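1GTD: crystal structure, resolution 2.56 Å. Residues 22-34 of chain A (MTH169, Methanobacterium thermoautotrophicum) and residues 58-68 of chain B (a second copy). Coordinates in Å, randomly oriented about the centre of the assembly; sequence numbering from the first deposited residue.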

# COMPACT_ATOMS: atom_id res chain seq x y z
N THR A 22 -0.78 -8.57 9.09
CA THR A 22 0.66 -8.71 8.93
C THR A 22 1.43 -7.99 10.04
O THR A 22 2.40 -8.53 10.60
CB THR A 22 1.11 -8.16 7.56
OG1 THR A 22 0.35 -8.78 6.52
CG2 THR A 22 2.59 -8.45 7.32
N ILE A 23 1.00 -6.78 10.36
CA ILE A 23 1.63 -6.00 11.41
C ILE A 23 1.45 -6.68 12.76
O ILE A 23 2.41 -6.84 13.51
CB ILE A 23 1.03 -4.57 11.46
CG1 ILE A 23 1.48 -3.79 10.21
CG2 ILE A 23 1.45 -3.85 12.74
CD1 ILE A 23 0.62 -2.58 9.89
N GLU A 24 0.22 -7.11 13.06
CA GLU A 24 -0.04 -7.76 14.34
C GLU A 24 0.81 -8.99 14.59
O GLU A 24 1.39 -9.15 15.66
CB GLU A 24 -1.52 -8.12 14.47
CG GLU A 24 -1.92 -8.56 15.88
CD GLU A 24 -3.41 -8.46 16.14
OE1 GLU A 24 -3.97 -7.35 15.99
OE2 GLU A 24 -4.03 -9.49 16.51
N ARG A 25 0.88 -9.87 13.60
CA ARG A 25 1.68 -11.08 13.73
C ARG A 25 3.16 -10.75 13.87
O ARG A 25 3.84 -11.32 14.72
CB ARG A 25 1.46 -12.01 12.54
CG ARG A 25 2.27 -13.30 12.61
CD ARG A 25 1.69 -14.36 11.68
NE ARG A 25 2.54 -15.54 11.60
CZ ARG A 25 3.76 -15.54 11.06
NH1 ARG A 25 4.27 -14.41 10.57
NH2 ARG A 25 4.48 -16.65 11.03
N ALA A 26 3.65 -9.84 13.05
CA ALA A 26 5.05 -9.44 13.13
C ALA A 26 5.35 -8.94 14.54
O ALA A 26 6.31 -9.37 15.16
CB ALA A 26 5.36 -8.35 12.09
N LEU A 27 4.51 -8.04 15.05
CA LEU A 27 4.73 -7.52 16.39
C LEU A 27 4.79 -8.65 17.43
O LEU A 27 5.72 -8.70 18.24
CB LEU A 27 3.65 -6.50 16.74
CG LEU A 27 3.91 -5.15 16.04
CD1 LEU A 27 2.78 -4.17 16.31
CD2 LEU A 27 5.23 -4.58 16.54
N ALA A 28 3.80 -9.54 17.40
CA ALA A 28 3.77 -10.67 18.32
C ALA A 28 5.11 -11.40 18.30
O ALA A 28 5.64 -11.77 19.35
CB ALA A 28 2.67 -11.63 17.93
N LEU A 29 5.65 -11.62 17.10
CA LEU A 29 6.92 -12.32 16.93
C LEU A 29 8.10 -11.54 17.48
O LEU A 29 9.07 -12.14 17.96
CB LEU A 29 7.16 -12.65 15.45
CG LEU A 29 6.22 -13.70 14.82
CD1 LEU A 29 6.72 -14.07 13.43
CD2 LEU A 29 6.16 -14.94 15.69
N LEU A 30 8.02 -10.22 17.42
CA LEU A 30 9.09 -9.37 17.94
C LEU A 30 8.99 -9.26 19.45
O LEU A 30 9.85 -8.65 20.10
CB LEU A 30 9.03 -7.98 17.30
CG LEU A 30 9.55 -7.91 15.87
CD1 LEU A 30 9.43 -6.48 15.35
CD2 LEU A 30 10.99 -8.37 15.82
N GLY A 31 7.92 -9.84 20.00
CA GLY A 31 7.69 -9.82 21.44
C GLY A 31 6.67 -8.80 21.94
O GLY A 31 6.57 -8.59 23.15
N TYR A 32 5.91 -8.19 21.03
CA TYR A 32 4.91 -7.20 21.43
C TYR A 32 3.51 -7.77 21.31
O TYR A 32 3.08 -8.15 20.23
CB TYR A 32 4.99 -5.95 20.56
CG TYR A 32 6.32 -5.27 20.58
CD1 TYR A 32 7.34 -5.68 19.72
CD2 TYR A 32 6.58 -4.21 21.46
CE1 TYR A 32 8.58 -5.06 19.73
CE2 TYR A 32 7.82 -3.58 21.48
CZ TYR A 32 8.81 -4.01 20.61
OH TYR A 32 10.04 -3.40 20.61
N GLU A 33 2.79 -7.79 22.43
CA GLU A 33 1.43 -8.30 22.45
C GLU A 33 0.42 -7.18 22.28
O GLU A 33 0.11 -6.43 23.22
CB GLU A 33 1.18 -9.05 23.77
CG GLU A 33 1.85 -10.41 23.85
CD GLU A 33 1.17 -11.44 22.95
OE1 GLU A 33 1.90 -12.22 22.29
OE2 GLU A 33 -0.08 -11.47 22.91
N VAL A 34 -0.10 -7.06 21.06
CA VAL A 34 -1.08 -6.03 20.76
C VAL A 34 -2.32 -6.72 20.20
O VAL A 34 -2.21 -7.75 19.53
CB VAL A 34 -0.53 -5.01 19.72
CG1 VAL A 34 0.75 -4.36 20.24
CG2 VAL A 34 -0.25 -5.70 18.40
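Chain B, residues 58-68: EVEDMCQRLLC

Chain B lays a short helix, residues 59-67, across the helix of chain A that runs through residues 22-30, having begun earlier in the chain. The two N-to-C directions make an angle of 111°, somewhat past perpendicular, and the axes come no closer than 11.4 Å. At that separation the backbones stay apart and side chains fill the gap. The order is reversed: as chain A advances from Ile23(A) through Leu27(A) to Tyr32(A), its nearest CA neighbours step back from Leu67(B) through Met62(B) to Glu58(B), at 8.1, 7.8 and 8.1 Å between CA atoms.

The contact begins lightly. Ile23(A), its CA-to-CB bond pointing sideways, sets CG2 4.1 Å from CD2 of Leu67(B). One turn on, Leu27(A) also starts sideways, but its end comes nearer: CD2 lies 3.7 Å from CG of Met62(B) and 4.4 Å from CG of Leu66(B). Both chain A residues are in the m,t rotamer. Thr22(A), Glu24(A), Arg25(A), Ala28(A) and Leu29(A) take no part, so the helix contributes through a single side.

The CA-to-CB bond of Leu30(A) points toward chain B, and its CD1 packs 3.4 Å from CD2 of Leu66(B) and 4.1 Å from CD of Arg65(B). Here the chain B helix widens into a pi-type turn at 63-67, where Leu67(B) N bonds to Met62(B) O at 3.0 Å.

Gly31(A) then ends the chain A helix in a Schellman motif. Its phi of 101° would jam a CB against the preceding carbonyl, so the backbone itself calls for glycine. Tyr32(A) N returns to Leu27(A) O at 2.8 Å, and the chain leaves the helix with the CA-to-CB bond of Tyr32(A) pointing toward chain B.

Tyr32(A) is the centrepiece, with 108 Å² covered out of 503 Å² buried on both sides together. Selenomethionine Met62(B) lies over one face of its ring: CG is 3.6 Å from the ring centroid in a CH-pi contact, while SE sits obliquely, 4.3 Å from the centroid. Tyr32(A) OH is 3.3 Å from CB of Asp61(B) and 2.8 Å from NH1 of Arg65(B), which is at the ring edge; the latter angle is too poor for a hydrogen bond. OE1 of Glu58(B) approaches CD2 of Tyr32(A) at 3.6 Å. Beyond Glu33(A), whose CA-to-CB bond points away, Val34(A) CG1 reaches SE of Met62(B) at 4.4 Å.

The rule here is mainly apolar packing, with no hydrogen bond between the two stretches: Met62(B) touches Leu27(A), Tyr32(A) and Val34(A), joining helix to following loop.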

# COMPACT_ATOMS: atom_id res chain seq x y z
N GLU B 58 7.53 1.25 24.60
CA GLU B 58 7.43 0.14 23.66
C GLU B 58 6.89 0.58 22.31
O GLU B 58 7.44 0.22 21.26
CB GLU B 58 6.53 -0.94 24.21
CG GLU B 58 7.05 -1.57 25.46
CD GLU B 58 6.36 -2.88 25.73
OE1 GLU B 58 6.66 -3.84 24.99
OE2 GLU B 58 5.51 -2.93 26.67
N VAL B 59 5.80 1.33 22.31
CA VAL B 59 5.25 1.79 21.05
C VAL B 59 6.38 2.49 20.31
O VAL B 59 6.61 2.23 19.12
CB VAL B 59 4.08 2.76 21.27
CG1 VAL B 59 3.53 3.20 19.93
CG2 VAL B 59 2.99 2.09 22.09
N GLU B 60 7.10 3.35 21.02
CA GLU B 60 8.22 4.07 20.42
C GLU B 60 9.24 3.13 19.78
O GLU B 60 9.85 3.47 18.76
CB GLU B 60 8.91 4.94 21.48
CG GLU B 60 10.22 5.54 21.01
CD GLU B 60 10.06 6.43 19.78
OE1 GLU B 60 11.11 6.86 19.24
OE2 GLU B 60 8.91 6.69 19.36
N ASP B 61 9.43 1.96 20.37
CA ASP B 61 10.37 1.00 19.81
C ASP B 61 9.80 0.45 18.51
O ASP B 61 10.50 0.34 17.51
CB ASP B 61 10.62 -0.16 20.78
CG ASP B 61 11.50 0.23 21.95
OD1 ASP B 61 12.26 1.22 21.83
OD2 ASP B 61 11.45 -0.48 22.98
N MSE B 62 8.52 0.09 18.55
CA MSE B 62 7.83 -0.45 17.39
C MSE B 62 7.90 0.48 16.19
O MSE B 62 8.06 0.03 15.06
CB MSE B 62 6.37 -0.74 17.74
CG MSE B 62 6.20 -1.82 18.79
SE MSE B 62 4.35 -2.08 19.31
CE MSE B 62 3.57 -0.81 18.09
N CYS B 63 7.76 1.78 16.44
CA CYS B 63 7.82 2.76 15.36
C CYS B 63 9.23 2.83 14.80
O CYS B 63 9.42 2.91 13.59
CB CYS B 63 7.42 4.15 15.87
SG CYS B 63 5.66 4.33 16.30
N GLN B 64 10.22 2.79 15.68
CA GLN B 64 11.62 2.86 15.28
C GLN B 64 12.12 1.67 14.45
O GLN B 64 12.91 1.83 13.52
CB GLN B 64 12.52 3.00 16.52
CG GLN B 64 12.42 4.33 17.27
CD GLN B 64 13.07 5.46 16.52
OE1 GLN B 64 14.27 5.44 16.24
NE2 GLN B 64 12.28 6.47 16.17
N ARG B 65 11.65 0.47 14.79
CA ARG B 65 12.11 -0.73 14.10
C ARG B 65 11.11 -1.49 13.26
O ARG B 65 11.42 -2.56 12.76
CB ARG B 65 12.67 -1.71 15.13
CG ARG B 65 11.59 -2.30 16.04
CD ARG B 65 12.03 -3.60 16.71
NE ARG B 65 13.19 -3.41 17.58
CZ ARG B 65 13.17 -2.72 18.72
NH1 ARG B 65 12.05 -2.14 19.13
NH2 ARG B 65 14.27 -2.62 19.46
N LEU B 66 9.90 -0.95 13.08
CA LEU B 66 8.92 -1.71 12.32
C LEU B 66 7.93 -0.86 11.51
O LEU B 66 7.89 -0.94 10.29
CB LEU B 66 8.17 -2.60 13.31
CG LEU B 66 7.70 -4.02 12.96
CD1 LEU B 66 6.55 -3.98 11.95
CD2 LEU B 66 8.89 -4.82 12.44
N LEU B 67 7.15 -0.03 12.20
CA LEU B 67 6.14 0.77 11.54
C LEU B 67 6.61 1.79 10.52
O LEU B 67 5.96 1.96 9.49
CB LEU B 67 5.27 1.44 12.60
CG LEU B 67 4.78 0.47 13.68
CD1 LEU B 67 3.95 1.24 14.71
CD2 LEU B 67 3.96 -0.68 13.05
N CYS B 68 7.72 2.47 10.78
CA CYS B 68 8.19 3.47 9.82
C CYS B 68 9.70 3.56 9.72
O CYS B 68 10.42 2.79 10.34
CB CYS B 68 7.63 4.85 10.18
SG CYS B 68 8.36 5.63 11.65